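Local coordinates for protein uroporphyrinogen III synthase (Thermus thermophilus, PDB 1WCW) that probably acts as a uroporphyrinogen-III synthase, the lyase that closes the linear tetrapyrrole hydroxymethylbilane into uroporphyrinogen III, at residues Leu212-Arg223 against Gly233-Glu243. Residues are numbered along the deposited sequence; the frame is centred on the assembly and turned at random.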
ATOM      1  N   LEU A 212       9.875   7.443 -17.155  1.00  8.73           N
ATOM      2  CA  LEU A 212      10.401   7.150 -15.786  1.00  9.85           C
ATOM      3  C   LEU A 212      11.742   6.439 -15.806  1.00 10.27           C
ATOM      4  O   LEU A 212      12.413   6.384 -14.800  1.00 11.77           O
ATOM      5  CB  LEU A 212       9.403   6.371 -14.956  1.00 10.94           C
ATOM      6  CG  LEU A 212       8.192   7.247 -14.574  1.00  9.83           C
ATOM      7  CD1 LEU A 212       7.109   6.400 -13.998  1.00 12.11           C
ATOM      8  CD2 LEU A 212       8.591   8.332 -13.650  1.00 11.14           C
ATOM      9  N   ASN A 213      12.171   5.904 -16.948  1.00 10.44           N
ATOM     10  CA  ASN A 213      13.496   5.329 -17.060  1.00 10.37           C
ATOM     11  C   ASN A 213      14.509   6.325 -17.625  1.00 11.11           C
ATOM     12  O   ASN A 213      15.665   6.282 -17.256  1.00 13.08           O
ATOM     13  CB  ASN A 213      13.482   4.123 -17.981  1.00  9.70           C
ATOM     14  CG  ASN A 213      13.047   2.886 -17.290  1.00 10.24           C
ATOM     15  OD1 ASN A 213      13.234   2.752 -16.063  1.00 12.76           O
ATOM     16  ND2 ASN A 213      12.464   1.962 -18.028  1.00 10.83           N
ATOM     17  N   THR A 214      14.096   7.229 -18.496  1.00 11.62           N
ATOM     18  CA  THR A 214      15.064   8.067 -19.180  1.00 13.03           C
ATOM     19  C   THR A 214      14.973   9.530 -19.030  1.00 15.57           C
ATOM     20  O   THR A 214      15.896  10.213 -19.406  1.00 19.39           O
ATOM     21  CB  THR A 214      15.027   7.733 -20.671  1.00 13.01           C
ATOM     22  OG1 THR A 214      13.877   8.270 -21.274  1.00 15.71           O
ATOM     23  CG2 THR A 214      15.073   6.217 -20.915  1.00 15.73           C
ATOM     24  N   ARG A 215      13.889  10.042 -18.487  1.00 12.51           N
ATOM     25  CA  ARG A 215      13.724  11.493 -18.368  1.00 17.19           C
ATOM     26  C   ARG A 215      13.342  12.004 -16.986  1.00 14.96           C
ATOM     27  O   ARG A 215      13.693  13.145 -16.639  1.00 17.91           O
ATOM     28  CB  ARG A 215      12.676  12.042 -19.347  1.00 21.49           C
ATOM     29  CG  ARG A 215      12.971  11.855 -20.866  1.00 30.41           C
ATOM     30  CD  ARG A 215      11.752  12.274 -21.708  1.00 37.70           C
ATOM     31  NE  ARG A 215      10.571  12.572 -20.906  1.00 44.40           N
ATOM     32  CZ  ARG A 215       9.434  11.891 -20.979  1.00 48.31           C
ATOM     33  NH1 ARG A 215       8.411  12.215 -20.195  1.00 52.45           N
ATOM     34  NH2 ARG A 215       9.314  10.883 -21.840  1.00 44.27           N
ATOM     35  N   VAL A 216      12.569  11.229 -16.218  1.00 12.11           N
ATOM     36  CA  VAL A 216      12.169  11.646 -14.865  1.00 10.34           C
ATOM     37  C   VAL A 216      12.676  10.571 -13.927  1.00 10.76           C
ATOM     38  O   VAL A 216      12.441   9.369 -14.179  1.00 12.52           O
ATOM     39  CB  VAL A 216      10.635  11.677 -14.818  1.00  9.84           C
ATOM     40  CG1 VAL A 216      10.182  11.996 -13.385  1.00 11.05           C
ATOM     41  CG2 VAL A 216      10.117  12.736 -15.782  1.00 14.92           C
ATOM     42  N   LYS A 217      13.319  10.940 -12.865  1.00  8.27           N
ATOM     43  CA  LYS A 217      13.861   9.908 -11.943  1.00  8.44           C
ATOM     44  C   LYS A 217      12.760   9.425 -10.992  1.00  9.38           C
ATOM     45  O   LYS A 217      12.174  10.238 -10.267  1.00  9.69           O
ATOM     46  CB  LYS A 217      15.037  10.523 -11.217  1.00 10.42           C
ATOM     47  CG  LYS A 217      16.220  10.755 -12.190  1.00 12.70           C
ATOM     48  CD  LYS A 217      17.305  11.510 -11.506  1.00 16.45           C
ATOM     49  CE  LYS A 217      18.521  11.687 -12.446  1.00 14.02           C
ATOM     50  NZ  LYS A 217      18.211  12.457 -13.656  1.00 21.07           N
ATOM     51  N   ALA A 218      12.554   8.105 -10.945  1.00  8.88           N
ATOM     52  CA  ALA A 218      11.570   7.557 -10.045  1.00  7.76           C
ATOM     53  C   ALA A 218      12.183   7.311  -8.696  1.00  7.54           C
ATOM     54  O   ALA A 218      13.294   6.706  -8.607  1.00  9.38           O
ATOM     55  CB  ALA A 218      11.010   6.289 -10.617  1.00  9.62           C
ATOM     56  N   LEU A 219      11.549   7.781  -7.639  1.00  7.83           N
ATOM     57  CA  LEU A 219      12.049   7.629  -6.288  1.00  7.47           C
ATOM     58  C   LEU A 219      11.057   6.779  -5.544  1.00  7.84           C
ATOM     59  O   LEU A 219       9.845   6.969  -5.693  1.00  9.07           O
ATOM     60  CB  LEU A 219      12.183   8.987  -5.542  1.00  8.34           C
ATOM     61  CG  LEU A 219      12.795  10.098  -6.411  1.00  8.15           C
ATOM     62  CD1 LEU A 219      12.785  11.406  -5.647  1.00 10.48           C
ATOM     63  CD2 LEU A 219      14.178   9.769  -6.843  1.00 10.56           C
ATOM     64  N   ALA A 220      11.563   5.835  -4.726  1.00  8.14           N
ATOM     65  CA  ALA A 220      10.645   4.927  -3.999  1.00  8.38           C
ATOM     66  C   ALA A 220      10.904   4.926  -2.507  1.00  8.26           C
ATOM     67  O   ALA A 220      12.096   4.805  -2.157  1.00 10.35           O
ATOM     68  CB  ALA A 220      10.787   3.467  -4.530  1.00  9.59           C
ATOM     69  N   VAL A 221       9.872   5.039  -1.725  1.00  9.42           N
ATOM     70  CA  VAL A 221      10.011   4.866  -0.264  1.00 12.21           C
ATOM     71  C   VAL A 221       9.557   3.437  -0.023  1.00 14.66           C
ATOM     72  O   VAL A 221       8.354   3.125  -0.165  1.00 18.45           O
ATOM     73  CB  VAL A 221       9.077   5.794   0.506  1.00 12.20           C
ATOM     74  CG1 VAL A 221       9.191   5.508   2.046  1.00 16.16           C
ATOM     75  CG2 VAL A 221       9.452   7.220   0.246  1.00 15.59           C
ATOM     76  N   GLY A 222      10.528   2.566   0.274  1.00 14.26           N
ATOM     77  CA  GLY A 222      10.238   1.170   0.614  1.00 15.70           C
ATOM     78  C   GLY A 222      10.640   0.203  -0.495  1.00 15.22           C
ATOM     79  O   GLY A 222      10.481   0.503  -1.733  1.00 12.46           O
ATOM     80  N   ARG A 223      11.175  -0.963  -0.123  1.00 14.13           N
ATOM     81  CA  ARG A 223      11.523  -1.977  -1.077  1.00 12.14           C
ATOM     82  C   ARG A 223      10.296  -2.518  -1.846  1.00  8.63           C
ATOM     83  O   ARG A 223      10.424  -2.902  -3.033  1.00 11.68           O
ATOM     84  CB  ARG A 223      12.255  -3.156  -0.326  1.00 16.11           C
ATOM     85  CG  ARG A 223      13.343  -3.839  -1.098  1.00 32.80           C
ATOM     86  CD  ARG A 223      14.466  -2.851  -1.375  1.00 33.12           C
ATOM     87  NE  ARG A 223      14.712  -2.763  -2.814  1.00 43.00           N
ATOM     88  CZ  ARG A 223      15.708  -2.093  -3.357  1.00 35.25           C
ATOM     89  NH1 ARG A 223      15.860  -2.064  -4.662  1.00 42.96           N
ATOM     90  NH2 ARG A 223      16.580  -1.466  -2.570  1.00 43.06           N
ATOM     91  N   GLY A 233       8.743  -2.540 -15.302  1.00  9.36           N
ATOM     92  CA  GLY A 233       9.842  -2.222 -16.195  1.00 10.00           C
ATOM     93  C   GLY A 233      10.543  -0.914 -15.906  1.00  8.74           C
ATOM     94  O   GLY A 233      11.246  -0.383 -16.766  1.00  9.32           O
ATOM     95  N   VAL A 234      10.378  -0.347 -14.704  1.00  9.16           N
ATOM     96  CA  VAL A 234      11.052   0.877 -14.324  1.00  8.01           C
ATOM     97  C   VAL A 234      12.020   0.657 -13.196  1.00  7.48           C
ATOM     98  O   VAL A 234      11.659  -0.016 -12.211  1.00  8.97           O
ATOM     99  CB  VAL A 234      10.019   1.936 -13.899  1.00  8.62           C
ATOM    100  CG1 VAL A 234      10.754   3.177 -13.323  1.00 10.20           C
ATOM    101  CG2 VAL A 234       9.143   2.303 -15.110  1.00 13.08           C
ATOM    102  N   LYS A 235      13.268   1.059 -13.339  1.00  8.32           N
ATOM    103  CA  LYS A 235      14.188   0.918 -12.245  1.00  9.62           C
ATOM    104  C   LYS A 235      14.258   2.231 -11.440  1.00  7.96           C
ATOM    105  O   LYS A 235      14.621   3.282 -11.999  1.00  9.79           O
ATOM    106  CB  LYS A 235      15.604   0.616 -12.816  1.00 11.59           C
ATOM    107  CG  LYS A 235      16.659   0.426 -11.733  1.00 12.44           C
ATOM    108  CD  LYS A 235      18.031   0.322 -12.380  1.00 16.92           C
ATOM    109  CE  LYS A 235      19.144   0.375 -11.388  1.00 20.45           C
ATOM    110  NZ  LYS A 235      19.323   1.757 -10.883  1.00 23.22           N
ATOM    111  N   PRO A 236      13.934   2.234 -10.152  1.00  8.42           N
ATOM    112  CA  PRO A 236      14.003   3.486  -9.372  1.00 10.30           C
ATOM    113  C   PRO A 236      15.397   4.037  -9.384  1.00  8.56           C
ATOM    114  O   PRO A 236      16.398   3.257  -9.300  1.00 10.92           O
ATOM    115  CB  PRO A 236      13.651   3.095  -7.969  1.00 13.89           C
ATOM    116  CG  PRO A 236      13.045   1.740  -8.076  1.00 14.41           C
ATOM    117  CD  PRO A 236      13.499   1.095  -9.346  1.00 11.11           C
ATOM    118  N   PHE A 237      15.526   5.349  -9.442  1.00  9.16           N
ATOM    119  CA  PHE A 237      16.822   5.967  -9.388  1.00 10.51           C
ATOM    120  C   PHE A 237      17.285   5.882  -7.932  1.00  9.74           C
ATOM    121  O   PHE A 237      18.506   5.764  -7.651  1.00 11.32           O
ATOM    122  CB  PHE A 237      16.695   7.465  -9.792  1.00 11.09           C
ATOM    123  CG  PHE A 237      17.986   8.230  -9.691  1.00 11.30           C
ATOM    124  CD1 PHE A 237      18.949   8.076 -10.673  1.00 11.76           C
ATOM    125  CD2 PHE A 237      18.212   9.079  -8.607  1.00 12.80           C
ATOM    126  CE1 PHE A 237      20.158   8.772 -10.585  1.00 17.33           C
ATOM    127  CE2 PHE A 237      19.428   9.788  -8.495  1.00 17.17           C
ATOM    128  CZ  PHE A 237      20.388   9.620  -9.499  1.00 15.84           C
ATOM    129  N   TYR A 238      16.431   6.059  -6.949  1.00 10.31           N
ATOM    130  CA  TYR A 238      16.796   6.040  -5.528  1.00  9.57           C
ATOM    131  C   TYR A 238      15.685   5.376  -4.728  1.00 11.00           C
ATOM    132  O   TYR A 238      14.481   5.613  -4.956  1.00 10.26           O
ATOM    133  CB  TYR A 238      16.987   7.471  -5.071  1.00 10.85           C
ATOM    134  CG  TYR A 238      17.327   7.647  -3.636  1.00 12.75           C
ATOM    135  CD1 TYR A 238      18.621   7.443  -3.161  1.00 17.19           C
ATOM    136  CD2 TYR A 238      16.337   7.900  -2.722  1.00 18.13           C
ATOM    137  CE1 TYR A 238      18.859   7.461  -1.716  1.00 16.48           C
ATOM    138  CE2 TYR A 238      16.561   7.928  -1.354  1.00 22.08           C
ATOM    139  CZ  TYR A 238      17.814   7.694  -0.881  1.00 16.21           C
ATOM    140  OH  TYR A 238      17.882   7.686   0.512  1.00 23.04           O
ATOM    141  N   VAL A 239      16.064   4.501  -3.790  1.00 10.15           N
ATOM    142  CA  VAL A 239      15.136   3.800  -2.917  1.00 12.50           C
ATOM    143  C   VAL A 239      15.468   4.123  -1.453  1.00 11.62           C
ATOM    144  O   VAL A 239      16.612   3.845  -1.014  1.00 16.59           O
ATOM    145  CB  VAL A 239      15.152   2.293  -3.109  1.00 10.79           C
ATOM    146  CG1 VAL A 239      14.156   1.592  -2.180  1.00 13.72           C
ATOM    147  CG2 VAL A 239      14.866   1.962  -4.557  1.00 11.18           C
ATOM    148  N   ASP A 240      14.523   4.663  -0.725  1.00 14.09           N
ATOM    149  CA  ASP A 240      14.739   4.997   0.699  1.00 15.30           C
ATOM    150  C   ASP A 240      14.060   3.938   1.568  1.00 20.77           C
ATOM    151  O   ASP A 240      12.923   3.559   1.344  1.00 18.90           O
ATOM    152  CB  ASP A 240      14.133   6.302   1.028  1.00 18.04           C
ATOM    153  CG  ASP A 240      14.600   6.810   2.345  1.00 34.15           C
ATOM    154  OD1 ASP A 240      15.676   7.444   2.409  1.00 32.04           O
ATOM    155  OD2 ASP A 240      13.870   6.562   3.293  1.00 25.28           O
ATOM    156  N   GLU A 241      14.729   3.528   2.642  1.00 19.99           N
ATOM    157  CA  GLU A 241      14.141   2.498   3.465  1.00 24.35           C
ATOM    158  C   GLU A 241      13.866   2.938   4.873  1.00 26.13           C
ATOM    159  O   GLU A 241      13.855   2.100   5.791  1.00 31.81           O
ATOM    160  CB  GLU A 241      15.038   1.293   3.470  1.00 26.81           C
ATOM    161  CG  GLU A 241      14.944   0.579   2.158  1.00 30.10           C
ATOM    162  CD  GLU A 241      15.844  -0.604   2.095  1.00 39.31           C
ATOM    163  OE1 GLU A 241      15.628  -1.541   2.893  1.00 43.59           O
ATOM    164  OE2 GLU A 241      16.778  -0.597   1.263  1.00 44.46           O
ATOM    165  N   THR A 242      13.565   4.213   5.045  1.00 22.46           N
ATOM    166  CA  THR A 242      13.290   4.757   6.367  1.00 24.22           C
ATOM    167  C   THR A 242      11.894   5.245   6.580  1.00 30.67           C
ATOM    168  O   THR A 242      11.508   5.525   7.718  1.00 33.85           O
ATOM    169  CB  THR A 242      14.158   6.004   6.693  1.00 27.94           C
ATOM    170  OG1 THR A 242      13.644   7.155   5.994  1.00 26.01           O
ATOM    171  CG2 THR A 242      15.607   5.770   6.384  1.00 24.28           C
ATOM    172  N   GLU A 243      11.126   5.410   5.512  1.00 31.01           N
ATOM    173  CA  GLU A 243       9.787   5.945   5.720  1.00 33.89           C
ATOM    174  C   GLU A 243       9.795   7.446   6.183  1.00 32.82           C
ATOM    175  O   GLU A 243       8.719   7.997   6.494  1.00 36.81           O
ATOM    176  CB  GLU A 243       9.016   5.078   6.739  1.00 40.14           C
ATOM    177  CG  GLU A 243       8.891   3.591   6.352  1.00 44.02           C
ATOM    178  CD  GLU A 243       7.998   2.783   7.318  1.00 50.08           C
ATOM    179  OE1 GLU A 243       8.322   2.705   8.522  1.00 53.32           O
ATOM    180  OE2 GLU A 243       6.969   2.207   6.880  1.00 52.30           O
TER
HETATM  181  O   HOH W   1      13.843   5.994 -12.537  1.00 12.85           O
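With CG of F237 anti to its backbone N (chi1 177°) and CG of K217 beside its own N (chi1 -69°), the two side chains run alongside each other in the same direction. K217 CD sits over the centre of the F237 ring, 3.7 Å from its centroid, a CH-pi contact, while L219 CD2 lies at the ring's edge. Replacing F237 by an alanine would probably leave the aliphatic chain of K217 without its flat partner and freer to turn.

Strands 217-221 and 238-240 are hydrogen-bonded through backbone atoms: A220 N donates to Y238 O, A220 O accepts from D240 N (2.8 Å), and just past the strand G222 N donates to D240 O. F237 N binds A218 O at 2.7 Å. At the helix end, the N213 amide bonds segment 233-243 twice, ND2 giving a nearly straight bond (170°) to G233 O and OD1 receiving K235 N at 3.2 Å. A water bridges L212 O, A218 N and K235 O.

D240 OD2 accepts from T242 N, an Asx turn, and also from T242 OG1, while OD1 bonds Y238 OH and S247 OG. Strand 238-240 is outermost in a five-stranded parallel sheet, joined to 217-221 by helix 223-231 in a beta-alpha-beta crossover.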